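Local atomic coordinates of CoA-binding domain-containing protein (Thermus thermophilus, PDB entry 1IUL), a protein that is of unknown function but probably binds coenzyme A or a related nucleotide through a Rossmann-like domain. Residues A13-V18 / R42-N47. Sequence-based numbering, arbitrary orientation.
Sequences AKTIAV and RVLPVN
Arg-42 opens the pairing of two parallel strands: its N donates to Lys-14 O over 2.8 Å, and its O takes the N-H of Ile-16. Its side chain lies next to those of Lys-14 and Thr-15, all three pointing the same way. With CG of Arg-42 anti to the backbone N (chi1 177°) and the Arg-42 chain extended as far as NE, CD of Arg-42 runs alongside the Thr-15 methyl, CG2 of Thr-15 to CD of Arg-42 3.9 Å. Lys-14 NZ approaches the guanidinium edge in plane, 3.8 Å from NH1 of Arg-42; the closeness of these like charges is probably eased by Glu-69, which forms a salt bridge with Arg-42 NE. The hydroxyl OG1 of Thr-15 is hydrogen-bonded to Pro-70 O.

Val-43 sits on the other face of the sheet, its CG2 4.2 Å from CG2 of Val-18, and both valines pack on Pro-33 of helix 28-37. That helix connects the two strands, which lie parallel and adjacent, and this makes the pair an example of the beta-alpha-beta crossover of Rossmann-type folds. In the sheet of this chain strand 42-46 is outermost, strand 15-19 comes next, and strand 73-76 flanks the latter on its other side.

Leu-44 returns to the face of Thr-15, where its CD1 meets Thr-15 CG2 at 4.1 Å. Its backbone bonds twice, N to Ile-16 O at 2.8 Å and O to Val-18 N at 2.9 Å. Pro-45, paired in register with Val-18, has no N-H to give, and its ring packs against Ala-21. At Val-46 the N donates to Val-18 O across 3.0 Å with an N-H...O angle of 151°.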
# COMPACT_ATOMS: atom_id res chain seq x y z
N ALA A 13 4.64 -11.05 -3.99
CA ALA A 13 3.43 -10.41 -3.49
C ALA A 13 2.16 -10.89 -4.17
O ALA A 13 2.11 -11.06 -5.39
CB ALA A 13 3.56 -8.90 -3.64
N LYS A 14 1.13 -11.12 -3.37
CA LYS A 14 -0.16 -11.53 -3.88
C LYS A 14 -1.14 -10.41 -3.56
O LYS A 14 -1.77 -9.84 -4.44
CB LYS A 14 -0.63 -12.83 -3.21
CG LYS A 14 -1.83 -13.47 -3.90
CD LYS A 14 -2.68 -14.30 -2.93
CE LYS A 14 -4.16 -14.19 -3.26
NZ LYS A 14 -4.96 -15.29 -2.63
N THR A 15 -1.24 -10.08 -2.27
CA THR A 15 -2.15 -9.03 -1.84
C THR A 15 -1.45 -7.70 -1.64
O THR A 15 -0.37 -7.62 -1.05
CB THR A 15 -2.86 -9.40 -0.53
OG1 THR A 15 -1.92 -9.98 0.38
CG2 THR A 15 -3.98 -10.40 -0.79
N ILE A 16 -2.09 -6.65 -2.15
CA ILE A 16 -1.59 -5.30 -2.03
C ILE A 16 -2.73 -4.48 -1.46
O ILE A 16 -3.75 -4.28 -2.12
CB ILE A 16 -1.17 -4.71 -3.40
CG1 ILE A 16 0.01 -5.50 -3.97
CG2 ILE A 16 -0.80 -3.24 -3.26
CD1 ILE A 16 0.44 -5.05 -5.35
N ALA A 17 -2.58 -4.03 -0.22
CA ALA A 17 -3.61 -3.21 0.41
C ALA A 17 -3.32 -1.78 -0.01
O ALA A 17 -2.16 -1.35 -0.00
CB ALA A 17 -3.55 -3.34 1.93
N VAL A 18 -4.36 -1.05 -0.38
CA VAL A 18 -4.17 0.33 -0.80
C VAL A 18 -4.76 1.28 0.22
O VAL A 18 -5.98 1.46 0.28
CB VAL A 18 -4.85 0.59 -2.16
CG1 VAL A 18 -4.63 2.04 -2.60
CG2 VAL A 18 -4.29 -0.37 -3.19
N ARG A 42 -3.84 -8.99 -6.04
CA ARG A 42 -5.15 -8.85 -5.43
C ARG A 42 -5.11 -7.58 -4.58
O ARG A 42 -4.66 -7.61 -3.43
CB ARG A 42 -5.47 -10.06 -4.55
CG ARG A 42 -6.80 -9.95 -3.83
CD ARG A 42 -7.09 -11.21 -3.03
NE ARG A 42 -8.52 -11.36 -2.76
CZ ARG A 42 -9.13 -12.54 -2.62
NH1 ARG A 42 -8.43 -13.66 -2.72
NH2 ARG A 42 -10.43 -12.58 -2.38
N VAL A 43 -5.55 -6.47 -5.15
CA VAL A 43 -5.52 -5.22 -4.41
C VAL A 43 -6.77 -5.04 -3.55
O VAL A 43 -7.90 -5.16 -4.03
CB VAL A 43 -5.30 -3.99 -5.37
CG1 VAL A 43 -4.90 -4.48 -6.75
CG2 VAL A 43 -6.52 -3.11 -5.42
N LEU A 44 -6.53 -4.78 -2.27
CA LEU A 44 -7.58 -4.59 -1.28
C LEU A 44 -7.68 -3.12 -0.91
O LEU A 44 -6.83 -2.59 -0.20
CB LEU A 44 -7.27 -5.41 -0.03
CG LEU A 44 -6.77 -6.84 -0.28
CD1 LEU A 44 -6.17 -7.41 1.00
CD2 LEU A 44 -7.94 -7.70 -0.76
N PRO A 45 -8.74 -2.44 -1.38
CA PRO A 45 -8.94 -1.02 -1.09
C PRO A 45 -9.34 -0.72 0.35
O PRO A 45 -10.22 -1.38 0.92
CB PRO A 45 -10.02 -0.59 -2.09
CG PRO A 45 -10.78 -1.84 -2.35
CD PRO A 45 -9.81 -2.98 -2.23
N VAL A 46 -8.68 0.27 0.95
CA VAL A 46 -8.97 0.68 2.31
C VAL A 46 -9.06 2.20 2.35
O VAL A 46 -8.08 2.90 2.08
CB VAL A 46 -7.87 0.21 3.30
CG1 VAL A 46 -8.14 0.78 4.69
CG2 VAL A 46 -7.82 -1.31 3.35
N ASN A 47 -10.25 2.71 2.65
CA ASN A 47 -10.49 4.14 2.74
C ASN A 47 -11.87 4.40 3.32
O ASN A 47 -12.89 3.99 2.75
CB ASN A 47 -10.41 4.80 1.36
CG ASN A 47 -10.32 6.32 1.45
OD1 ASN A 47 -10.70 6.92 2.45
ND2 ASN A 47 -9.82 6.95 0.39